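Local coordinates for fiber protein (Raptor siadenovirus a, PDB 5FJL), which forms the trimeric head of the adenovirus fibre, the capsid spike that probably attaches the virion to a host-cell receptor, at residues Cys119-Thr124 with Val148-Ser153. Numbering follows the deposited sequence.
Sequences CIFITT and VLRSES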
loop_
_atom_site.group_PDB
_atom_site.type_symbol
_atom_site.label_atom_id
_atom_site.label_comp_id
_atom_site.label_asym_id
_atom_site.label_seq_id
_atom_site.Cartn_x
_atom_site.Cartn_y
_atom_site.Cartn_z
ATOM N N CYS A 119 -9.226 6.973 -0.026
ATOM C CA CYS A 119 -10.645 7.182 -0.357
ATOM C C CYS A 119 -11.256 8.175 0.575
ATOM O O CYS A 119 -10.874 8.325 1.753
ATOM C CB CYS A 119 -11.428 5.893 -0.253
ATOM S SG CYS A 119 -10.863 4.683 -1.497
ATOM N N ILE A 120 -12.295 8.853 0.068
ATOM C CA ILE A 120 -13.117 9.757 0.846
ATOM C C ILE A 120 -14.536 9.231 0.778
ATOM O O ILE A 120 -15.067 9.039 -0.309
ATOM C CB ILE A 120 -13.045 11.208 0.339
ATOM C CG1 ILE A 120 -11.606 11.758 0.451
ATOM C CG2 ILE A 120 -14.002 12.094 1.110
ATOM C CD1 ILE A 120 -11.379 12.991 -0.377
ATOM N N PHE A 121 -15.124 8.957 1.932
ATOM C CA PHE A 121 -16.513 8.515 2.036
ATOM C C PHE A 121 -17.350 9.657 2.549
ATOM O O PHE A 121 -17.055 10.214 3.595
ATOM C CB PHE A 121 -16.666 7.287 2.968
ATOM C CG PHE A 121 -15.927 6.073 2.463
ATOM C CD1 PHE A 121 -14.600 5.841 2.824
ATOM C CD2 PHE A 121 -16.548 5.149 1.631
ATOM C CE1 PHE A 121 -13.918 4.744 2.336
ATOM C CE2 PHE A 121 -15.850 4.042 1.160
ATOM C CZ PHE A 121 -14.530 3.862 1.499
ATOM N N ILE A 122 -18.372 10.007 1.776
ATOM C CA ILE A 122 -19.333 11.050 2.149
ATOM C C ILE A 122 -20.611 10.380 2.601
ATOM O O ILE A 122 -21.214 9.604 1.851
ATOM C CB ILE A 122 -19.642 11.974 0.954
ATOM C CG1 ILE A 122 -18.364 12.509 0.308
ATOM C CG2 ILE A 122 -20.609 13.066 1.370
ATOM C CD1 ILE A 122 -17.533 13.376 1.167
ATOM N N THR A 123 -21.021 10.662 3.844
ATOM C CA THR A 123 -22.317 10.258 4.346
ATOM C C THR A 123 -23.149 11.540 4.541
ATOM O O THR A 123 -22.638 12.650 4.365
ATOM C CB THR A 123 -22.218 9.470 5.653
ATOM O OG1 THR A 123 -21.742 10.319 6.677
ATOM C CG2 THR A 123 -21.271 8.240 5.491
ATOM N N THR A 124 -24.414 11.397 4.918
ATOM C CA THR A 124 -25.208 12.602 5.177
ATOM C C THR A 124 -24.554 13.482 6.222
ATOM O O THR A 124 -24.507 14.729 6.065
ATOM C CB THR A 124 -26.627 12.203 5.637
ATOM O OG1 THR A 124 -27.270 11.467 4.596
ATOM C CG2 THR A 124 -27.437 13.443 5.984
ATOM N N VAL A 148 -13.806 -3.391 -1.626
ATOM C CA VAL A 148 -13.086 -2.389 -0.838
ATOM C C VAL A 148 -13.098 -2.856 0.596
ATOM O O VAL A 148 -14.167 -3.151 1.149
ATOM C CB VAL A 148 -13.735 -1.010 -0.933
ATOM C CG1 VAL A 148 -12.939 0.053 -0.183
ATOM C CG2 VAL A 148 -13.917 -0.583 -2.387
ATOM N N LEU A 149 -11.916 -2.928 1.213
ATOM C CA LEU A 149 -11.797 -3.315 2.617
ATOM C C LEU A 149 -11.366 -2.136 3.443
ATOM O O LEU A 149 -10.436 -1.418 3.083
ATOM C CB LEU A 149 -10.796 -4.430 2.806
ATOM C CG LEU A 149 -11.025 -5.702 2.012
ATOM C CD1 LEU A 149 -9.968 -6.730 2.419
ATOM C CD2 LEU A 149 -12.387 -6.290 2.308
ATOM N N ARG A 150 -12.048 -1.891 4.549
ATOM C CA ARG A 150 -11.827 -0.752 5.412
ATOM C C ARG A 150 -11.531 -1.204 6.826
ATOM O O ARG A 150 -11.763 -2.379 7.177
ATOM C CB ARG A 150 -13.071 0.134 5.440
ATOM C CG ARG A 150 -13.513 0.685 4.087
ATOM C CD ARG A 150 -14.824 1.445 4.172
ATOM N NE ARG A 150 -14.729 2.486 5.169
ATOM C CZ ARG A 150 -15.333 2.492 6.342
ATOM N NH1 ARG A 150 -16.163 1.517 6.700
ATOM N NH2 ARG A 150 -15.101 3.481 7.211
ATOM N N SER A 151 -11.044 -0.281 7.639
ATOM C CA SER A 151 -10.730 -0.560 9.052
ATOM C C SER A 151 -11.941 -0.554 9.965
ATOM O O SER A 151 -12.036 -1.384 10.905
ATOM C CB SER A 151 -9.749 0.464 9.604
ATOM O OG SER A 151 -9.566 0.232 11.000
ATOM N N GLU A 152 -12.866 0.380 9.741
ATOM C CA GLU A 152 -13.934 0.655 10.727
ATOM C C GLU A 152 -15.335 0.824 10.159
ATOM O O GLU A 152 -15.609 1.837 9.486
ATOM C CB GLU A 152 -13.581 1.901 11.523
ATOM C CG GLU A 152 -14.338 1.986 12.847
ATOM C CD GLU A 152 -14.214 3.346 13.511
ATOM O OE1 GLU A 152 -13.115 3.962 13.446
ATOM O OE2 GLU A 152 -15.235 3.799 14.082
ATOM N N SER A 153 -16.231 -0.100 10.479
ATOM C CA SER A 153 -17.635 0.004 10.068
ATOM C C SER A 153 -18.350 1.161 10.762
ATOM O O SER A 153 -18.006 1.526 11.895
ATOM C CB SER A 153 -18.395 -1.298 10.307
ATOM O OG SER A 153 -18.537 -1.506 11.690
#
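Phe121 and Arg150 make a buried cation-pi contact. The guanidinium carbon CZ of Arg150 lies 5.0 Å from the centroid of the Phe121 ring, over one face. The two planes stand 69° apart, so the groups do not stack flat. Arg150 NE is 3.7 Å above the Phe121 ring plane, offset toward the rim near CE1. The Arg150 chain bends at chi3 (55°), which carries the guanidinium past the ring.

Apolar contact comes from the same two residues and Val148. Arg150 CD packs 3.6 Å from CZ of Phe121. Val148 CG1 sits near the ring plane, 4.5 Å from the same Phe121 CZ, at the ring edge.

Phe121 lies on strand 115-122 and Val148 on strand 144-149, in the antiparallel beta fold of the fibre head. These strands do not pair directly; strand 127-138 pairs with both.

Polar bonds hold the guanidinium end of Arg150. NE forms a salt bridge with Glu130 of strand 127-138. NH1 donates a hydrogen bond to the backbone O of Lys97. Arg150 NH1 and NH2 each donate a weak hydrogen bond of 2.9 Å to O of Glu152. The backbone is tied too: O of Arg150 accepts a hydrogen bond from NE of Arg129 of a neighbouring subunit.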